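Long-range contacts in COMB10 (Helicobacter pylori, PDB 2BHV), which is a VirB10-family core subunit of the Com type IV secretion system, with a periplasmic domain that probably forms part of the machinery for DNA uptake in natural transformation: residues F51-I56 and K63-V68; L159-T164 and V214-G219. One frame throughout, in Å; residues are numbered along the deposited sequence.

Contact 1: F51-I56 and K63-V68; sequences FLITPI and KVIAQV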
ATOM      1  N   PHE A  51       4.623 -29.065  10.941  1.00 45.34           N
ATOM      2  CA  PHE A  51       5.030 -27.831  11.573  1.00 45.46           C
ATOM      3  C   PHE A  51       6.470 -27.504  11.210  1.00 45.51           C
ATOM      4  O   PHE A  51       7.273 -28.414  10.987  1.00 45.45           O
ATOM      5  CB  PHE A  51       4.834 -27.886  13.098  1.00 45.61           C
ATOM      6  CG  PHE A  51       5.698 -28.912  13.812  1.00 45.86           C
ATOM      7  CD1 PHE A  51       6.962 -28.571  14.284  1.00 46.40           C
ATOM      8  CD2 PHE A  51       5.221 -30.200  14.058  1.00 45.73           C
ATOM      9  CE1 PHE A  51       7.750 -29.502  14.958  1.00 46.23           C
ATOM     10  CE2 PHE A  51       5.998 -31.130  14.717  1.00 45.22           C
ATOM     11  CZ  PHE A  51       7.263 -30.782  15.172  1.00 45.85           C
ATOM     12  N   LEU A  52       6.786 -26.207  11.144  1.00 45.50           N
ATOM     13  CA  LEU A  52       8.114 -25.761  10.748  1.00 45.34           C
ATOM     14  C   LEU A  52       9.076 -25.793  11.907  1.00 45.49           C
ATOM     15  O   LEU A  52       8.781 -25.245  12.970  1.00 45.51           O
ATOM     16  CB  LEU A  52       8.058 -24.348  10.213  1.00 45.29           C
ATOM     17  CG  LEU A  52       7.234 -24.049   8.965  1.00 45.31           C
ATOM     18  CD1 LEU A  52       7.389 -22.582   8.605  1.00 44.86           C
ATOM     19  CD2 LEU A  52       7.645 -24.940   7.789  1.00 45.44           C
ATOM     20  N   ILE A  53      10.228 -26.433  11.691  1.00 45.66           N
ATOM     21  CA  ILE A  53      11.316 -26.470  12.668  1.00 45.75           C
ATOM     22  C   ILE A  53      12.197 -25.250  12.468  1.00 45.78           C
ATOM     23  O   ILE A  53      12.767 -24.731  13.411  1.00 46.14           O
ATOM     24  CB  ILE A  53      12.146 -27.770  12.536  1.00 45.73           C
ATOM     25  CG1 ILE A  53      11.292 -28.975  12.923  1.00 45.77           C
ATOM     26  CG2 ILE A  53      13.389 -27.721  13.401  1.00 45.90           C
ATOM     27  CD1 ILE A  53      11.780 -30.282  12.329  1.00 46.47           C
ATOM     28  N   THR A  54      12.273 -24.788  11.230  1.00 45.95           N
ATOM     29  CA  THR A  54      13.120 -23.672  10.825  1.00 46.04           C
ATOM     30  C   THR A  54      12.240 -22.512  10.388  1.00 46.11           C
ATOM     31  O   THR A  54      11.224 -22.742   9.755  1.00 46.30           O
ATOM     32  CB  THR A  54      13.997 -24.115   9.647  1.00 46.17           C
ATOM     33  OG1 THR A  54      15.069 -24.921  10.150  1.00 45.83           O
ATOM     34  CG2 THR A  54      14.569 -22.924   8.857  1.00 46.61           C
ATOM     35  N   PRO A  55      12.610 -21.264  10.733  1.00 46.10           N
ATOM     36  CA  PRO A  55      11.809 -20.128  10.268  1.00 46.14           C
ATOM     37  C   PRO A  55      12.032 -19.808   8.787  1.00 46.29           C
ATOM     38  O   PRO A  55      13.019 -20.241   8.194  1.00 46.27           O
ATOM     39  CB  PRO A  55      12.308 -18.971  11.139  1.00 46.18           C
ATOM     40  CG  PRO A  55      13.676 -19.326  11.485  1.00 45.84           C
ATOM     41  CD  PRO A  55      13.738 -20.828  11.568  1.00 45.97           C
ATOM     42  N   ILE A  56      11.098 -19.063   8.208  1.00 46.59           N
ATOM     43  CA  ILE A  56      11.214 -18.528   6.856  1.00 46.87           C
ATOM     44  C   ILE A  56      11.209 -16.999   6.911  1.00 47.38           C
ATOM     45  O   ILE A  56      10.147 -16.391   7.129  1.00 47.24           O
ATOM     46  CB  ILE A  56      10.013 -18.961   5.992  1.00 46.83           C
ATOM     47  CG1 ILE A  56       9.964 -20.485   5.848  1.00 47.14           C
ATOM     48  CG2 ILE A  56      10.066 -18.297   4.617  1.00 46.61           C
ATOM     49  CD1 ILE A  56       8.754 -20.983   5.054  1.00 46.65           C
ATOM     50  N   LYS A  63      16.820 -22.319   3.362  1.00 46.41           N
ATOM     51  CA  LYS A  63      16.327 -23.687   3.578  1.00 46.32           C
ATOM     52  C   LYS A  63      15.298 -23.770   4.725  1.00 46.34           C
ATOM     53  O   LYS A  63      15.386 -23.042   5.716  1.00 46.54           O
ATOM     54  CB  LYS A  63      17.511 -24.626   3.853  1.00 46.16           C
ATOM     55  CG  LYS A  63      17.147 -26.099   4.041  1.00 46.31           C
ATOM     56  CD  LYS A  63      18.383 -27.020   4.045  1.00 46.52           C
ATOM     57  CE  LYS A  63      18.968 -27.211   5.455  1.00 46.86           C
ATOM     58  NZ  LYS A  63      19.868 -28.399   5.533  1.00 46.27           N
ATOM     59  N   VAL A  64      14.324 -24.663   4.580  1.00 46.28           N
ATOM     60  CA  VAL A  64      13.303 -24.859   5.607  1.00 46.20           C
ATOM     61  C   VAL A  64      13.134 -26.333   5.913  1.00 46.26           C
ATOM     62  O   VAL A  64      13.178 -27.169   5.008  1.00 46.28           O
ATOM     63  CB  VAL A  64      11.924 -24.241   5.200  1.00 46.15           C
ATOM     64  CG1 VAL A  64      11.353 -24.907   3.966  1.00 46.00           C
ATOM     65  CG2 VAL A  64      10.942 -24.333   6.331  1.00 46.22           C
ATOM     66  N   ILE A  65      12.954 -26.649   7.195  1.00 46.18           N
ATOM     67  CA  ILE A  65      12.689 -28.014   7.609  1.00 45.91           C
ATOM     68  C   ILE A  65      11.349 -28.076   8.336  1.00 45.81           C
ATOM     69  O   ILE A  65      11.111 -27.337   9.285  1.00 45.88           O
ATOM     70  CB  ILE A  65      13.804 -28.553   8.514  1.00 45.98           C
ATOM     71  CG1 ILE A  65      15.166 -28.409   7.840  1.00 45.81           C
ATOM     72  CG2 ILE A  65      13.540 -30.010   8.882  1.00 46.37           C
ATOM     73  CD1 ILE A  65      16.329 -28.523   8.800  1.00 46.01           C
ATOM     74  N   ALA A  66      10.468 -28.952   7.871  1.00 45.66           N
ATOM     75  CA  ALA A  66       9.206 -29.205   8.551  1.00 45.41           C
ATOM     76  C   ALA A  66       9.150 -30.648   9.067  1.00 45.51           C
ATOM     77  O   ALA A  66       9.902 -31.524   8.622  1.00 45.36           O
ATOM     78  CB  ALA A  66       8.061 -28.933   7.633  1.00 45.24           C
ATOM     79  N   GLN A  67       8.249 -30.893  10.009  1.00 45.57           N
ATOM     80  CA  GLN A  67       8.057 -32.223  10.532  1.00 45.43           C
ATOM     81  C   GLN A  67       6.616 -32.690  10.410  1.00 45.35           C
ATOM     82  O   GLN A  67       5.708 -32.019  10.845  1.00 45.45           O
ATOM     83  CB  GLN A  67       8.490 -32.271  11.974  1.00 45.44           C
ATOM     84  CG  GLN A  67       8.648 -33.672  12.450  1.00 46.01           C
ATOM     85  CD  GLN A  67       9.016 -33.748  13.879  1.00 46.15           C
ATOM     86  OE1 GLN A  67       8.220 -34.189  14.695  1.00 45.99           O
ATOM     87  NE2 GLN A  67      10.231 -33.327  14.207  1.00 46.49           N
ATOM     88  N   VAL A  68       6.423 -33.863   9.820  1.00 45.48           N
ATOM     89  CA  VAL A  68       5.089 -34.390   9.546  1.00 45.50           C
ATOM     90  C   VAL A  68       4.407 -34.798  10.845  1.00 45.55           C
ATOM     91  O   VAL A  68       5.020 -35.432  11.699  1.00 45.63           O
ATOM     92  CB  VAL A  68       5.141 -35.569   8.557  1.00 45.44           C
ATOM     93  CG1 VAL A  68       3.742 -36.028   8.219  1.00 46.07           C
ATOM     94  CG2 VAL A  68       5.854 -35.161   7.291  1.00 44.89           C
TER
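F51 and Q67 run alongside each other in the same direction, the ring laid against the glutamine chain. Q67 CB sits over one ring face, displaced toward the rim and 4.0 Å from the F51 centroid, in a CH-pi contact; Q67 OE1 reaches F51 CZ at 3.6 Å. The amide plane is turned 57° from the ring. Chi1 of F51 (64°) sets CG between its backbone N and carbonyl carbon, and chi2 near 90° turns the ring. Glutamine can cover an aromatic face and still carry an amide at a partly exposed position. I53 extends the patch, its CD1 touching Q67 CB and I65 CG2. T54 turns CG2 to K63 O and V64 CA, with OG1 near I65 CD1. On the opposite face, L52 CD2 packs at 3.7 Å against V64 CG2 and meets A66 CB; L52 and A66 form the non-hydrogen-bonded pair, and the small alanine leaves room for the leucine branch.

F51 and Q67 form the hydrogen-bonded pair, Q67 N to F51 O at 2.8 Å and F51 N to Q67 O at 3.1 Å. Beyond L52 the chain leaves the strand, yet I53 N bonds to I65 O at 2.7 Å, and T54 N adds a weak bond to it. These are antiparallel neighbours joined by a short connection, in the sheet that probably corresponds to the beta-barrel of VirB10 relatives; strand 87-94 borders 62-68 on its other edge, and I105 and W107 of strand 103-111 meet V64.

Contact 2: L159-T164 and V214-G219; sequences LLIGIT and VVIREG
G162 and V215 form the hydrogen-bonded antiparallel pair at the middle of this contact. V215 N donates to G162 O at 2.8 Å in a nearly straight bond (176°), and G162 N returns one to V215 O at 2.9 Å. A third bond, R217 N to L160 O at 2.8 Å, carries the ladder on beyond the I161-I216 pair, which is non-hydrogen-bonded.

The R217 side chain folds back over the partner backbone. Its bend at chi2 (85°) puts CD 3.8 Å from L160 O, and the guanidinium comes to rest with G162 CA about 4.2 Å above the centre of its plane. Glycine suits this place because it has no side chain on the face where the arginine lies. Nearer the strand, R217 CB packs on L160 CB. At the G219 backbone angles (phi 95°) a CB would press on the carbonyl O of E218, so the shape calls for glycine.

The other face is aliphatic. I161 CG2 lies alongside V214 CG1 at 4.0 Å, the L159 and I216 side chains cross with CD2 meeting CG2 at 4.0 Å, and I163 CG2 meets V214 CG2 at 3.9 Å. The beta-branched isoleucines and valines favour extended backbone; L159 adds apolar bulk. The pair closes the base of the helical excursion between 164 and 214, where the second subunit packs: its I196 touches I216, its I203 touches I163, and its Q187 accepts a hydrogen bond from L159 N. Within the chain, strand 215-216 is the middle of a small antiparallel sheet, with 161-162 along one edge and 56-57 along the other.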
ATOM      1  N   LEU A 159      -0.182 -20.161  10.678  1.00 45.97           N
ATOM      2  CA  LEU A 159       1.157 -19.592  10.586  1.00 46.14           C
ATOM      3  C   LEU A 159       1.371 -18.547  11.676  1.00 46.25           C
ATOM      4  O   LEU A 159       0.485 -17.730  11.945  1.00 46.24           O
ATOM      5  CB  LEU A 159       1.386 -18.946   9.218  1.00 46.00           C
ATOM      6  CG  LEU A 159       1.244 -19.807   7.967  1.00 46.10           C
ATOM      7  CD1 LEU A 159       1.286 -18.950   6.706  1.00 45.82           C
ATOM      8  CD2 LEU A 159       2.306 -20.888   7.932  1.00 46.25           C
ATOM      9  N   LEU A 160       2.546 -18.590  12.303  1.00 46.35           N
ATOM     10  CA  LEU A 160       2.969 -17.531  13.198  1.00 46.71           C
ATOM     11  C   LEU A 160       3.735 -16.482  12.410  1.00 46.89           C
ATOM     12  O   LEU A 160       4.913 -16.673  12.081  1.00 46.83           O
ATOM     13  CB  LEU A 160       3.831 -18.093  14.307  1.00 46.79           C
ATOM     14  CG  LEU A 160       3.090 -18.554  15.558  1.00 46.97           C
ATOM     15  CD1 LEU A 160       2.399 -19.894  15.334  1.00 47.33           C
ATOM     16  CD2 LEU A 160       4.081 -18.644  16.723  1.00 47.37           C
ATOM     17  N   ILE A 161       3.050 -15.381  12.097  1.00 47.06           N
ATOM     18  CA  ILE A 161       3.590 -14.395  11.164  1.00 47.26           C
ATOM     19  C   ILE A 161       3.962 -13.096  11.852  1.00 47.70           C
ATOM     20  O   ILE A 161       3.103 -12.417  12.400  1.00 47.73           O
ATOM     21  CB  ILE A 161       2.608 -14.077  10.029  1.00 47.11           C
ATOM     22  CG1 ILE A 161       2.212 -15.355   9.278  1.00 46.92           C
ATOM     23  CG2 ILE A 161       3.229 -13.057   9.077  1.00 46.90           C
ATOM     24  CD1 ILE A 161       0.861 -15.283   8.602  1.00 46.89           C
ATOM     25  N   GLY A 162       5.250 -12.764  11.817  1.00 48.37           N
ATOM     26  CA  GLY A 162       5.741 -11.471  12.280  1.00 49.23           C
ATOM     27  C   GLY A 162       6.006 -10.551  11.102  1.00 50.08           C
ATOM     28  O   GLY A 162       6.595 -10.979  10.103  1.00 50.00           O
ATOM     29  N   ILE A 163       5.562  -9.295  11.198  1.00 51.26           N
ATOM     30  CA  ILE A 163       5.756  -8.328  10.106  1.00 52.54           C
ATOM     31  C   ILE A 163       6.202  -6.968  10.623  1.00 53.95           C
ATOM     32  O   ILE A 163       5.366  -6.092  10.850  1.00 54.32           O
ATOM     33  CB  ILE A 163       4.470  -8.096   9.263  1.00 52.19           C
ATOM     34  CG1 ILE A 163       3.670  -9.377   9.066  1.00 51.52           C
ATOM     35  CG2 ILE A 163       4.814  -7.468   7.912  1.00 52.31           C
ATOM     36  CD1 ILE A 163       2.237  -9.112   8.651  1.00 51.28           C
ATOM     37  N   THR A 164       7.508  -6.778  10.806  1.00 55.44           N
ATOM     38  CA  THR A 164       8.030  -5.450  11.128  1.00 57.00           C
ATOM     39  C   THR A 164       8.145  -4.630   9.833  1.00 57.67           C
ATOM     40  O   THR A 164       8.009  -5.186   8.730  1.00 57.75           O
ATOM     41  CB  THR A 164       9.379  -5.522  11.872  1.00 57.26           C
ATOM     42  OG1 THR A 164      10.330  -6.227  11.071  1.00 58.46           O
ATOM     43  CG2 THR A 164       9.221  -6.239  13.235  1.00 57.54           C
ATOM     44  N   VAL A 214       8.791  -9.899   6.302  1.00 48.70           N
ATOM     45  CA  VAL A 214       7.836 -10.869   6.776  1.00 47.99           C
ATOM     46  C   VAL A 214       8.572 -12.124   7.222  1.00 47.71           C
ATOM     47  O   VAL A 214       9.338 -12.720   6.464  1.00 47.48           O
ATOM     48  CB  VAL A 214       6.838 -11.247   5.697  1.00 47.85           C
ATOM     49  CG1 VAL A 214       5.890 -12.315   6.215  1.00 47.72           C
ATOM     50  CG2 VAL A 214       6.073 -10.041   5.255  1.00 48.00           C
ATOM     51  N   VAL A 215       8.331 -12.521   8.462  1.00 47.19           N
ATOM     52  CA  VAL A 215       8.891 -13.750   8.962  1.00 46.98           C
ATOM     53  C   VAL A 215       7.758 -14.709   9.282  1.00 46.89           C
ATOM     54  O   VAL A 215       6.748 -14.307   9.857  1.00 46.92           O
ATOM     55  CB  VAL A 215       9.820 -13.519  10.190  1.00 46.87           C
ATOM     56  CG1 VAL A 215      10.113 -14.833  10.905  1.00 46.77           C
ATOM     57  CG2 VAL A 215      11.108 -12.850   9.751  1.00 46.52           C
ATOM     58  N   ILE A 216       7.925 -15.963   8.864  1.00 46.65           N
ATOM     59  CA  ILE A 216       7.062 -17.034   9.299  1.00 46.38           C
ATOM     60  C   ILE A 216       7.854 -17.853  10.321  1.00 46.55           C
ATOM     61  O   ILE A 216       8.781 -18.581   9.958  1.00 46.68           O
ATOM     62  CB  ILE A 216       6.584 -17.855   8.107  1.00 46.37           C
ATOM     63  CG1 ILE A 216       5.719 -16.969   7.200  1.00 45.92           C
ATOM     64  CG2 ILE A 216       5.777 -19.060   8.578  1.00 46.50           C
ATOM     65  CD1 ILE A 216       5.488 -17.513   5.830  1.00 46.00           C
ATOM     66  N   ARG A 217       7.520 -17.690  11.602  1.00 46.55           N
ATOM     67  CA  ARG A 217       8.304 -18.271  12.698  1.00 46.53           C
ATOM     68  C   ARG A 217       8.267 -19.792  12.709  1.00 46.31           C
ATOM     69  O   ARG A 217       7.305 -20.412  12.274  1.00 46.28           O
ATOM     70  CB  ARG A 217       7.806 -17.759  14.054  1.00 46.69           C
ATOM     71  CG  ARG A 217       8.516 -16.515  14.592  1.00 47.80           C
ATOM     72  CD  ARG A 217       7.889 -15.239  14.018  1.00 49.90           C
ATOM     73  NE  ARG A 217       7.979 -14.087  14.927  1.00 50.38           N
ATOM     74  CZ  ARG A 217       6.984 -13.638  15.704  1.00 50.50           C
ATOM     75  NH1 ARG A 217       5.783 -14.238  15.717  1.00 49.62           N
ATOM     76  NH2 ARG A 217       7.194 -12.570  16.473  1.00 50.93           N
ATOM     77  N   GLU A 218       9.317 -20.395  13.230  1.00 46.17           N
ATOM     78  CA  GLU A 218       9.292 -21.819  13.499  1.00 46.22           C
ATOM     79  C   GLU A 218       8.142 -22.134  14.465  1.00 45.98           C
ATOM     80  O   GLU A 218       7.793 -21.315  15.304  1.00 46.20           O
ATOM     81  CB  GLU A 218      10.654 -22.286  14.050  1.00 46.25           C
ATOM     82  CG  GLU A 218      10.973 -21.854  15.485  1.00 46.78           C
ATOM     83  CD  GLU A 218      11.532 -20.446  15.609  1.00 47.90           C
ATOM     84  OE1 GLU A 218      11.320 -19.596  14.716  1.00 47.52           O
ATOM     85  OE2 GLU A 218      12.198 -20.190  16.631  1.00 49.15           O
ATOM     86  N   GLY A 219       7.554 -23.313  14.335  1.00 45.79           N
ATOM     87  CA  GLY A 219       6.373 -23.664  15.103  1.00 45.66           C
ATOM     88  C   GLY A 219       5.104 -23.383  14.320  1.00 45.78           C
ATOM     89  O   GLY A 219       4.006 -23.805  14.709  1.00 45.85           O
TER

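In the fold
Running from the N terminus, the chain first closes contact 1, a short return in which only six residues separate 51-56 from 63-68. Contact 2 follows in series, neither enclosing nor crossing it, and closes a much longer excursion: 49 residues that include helices 184-190 and 196-209 and an unmodelled piece, consistent with the helical projection on the beta-barrel domain of VirB10 relatives. The two contacts meet through 51-56 and 214-219, where L52 O probably accepts a hydrogen bond from G219 N and I56 O one from I216 N. These bonds, and 51-56 itself in running from strand 48-52 into 56-57, tie the large mixed sheet to the three-stranded sheet at the base of that excursion.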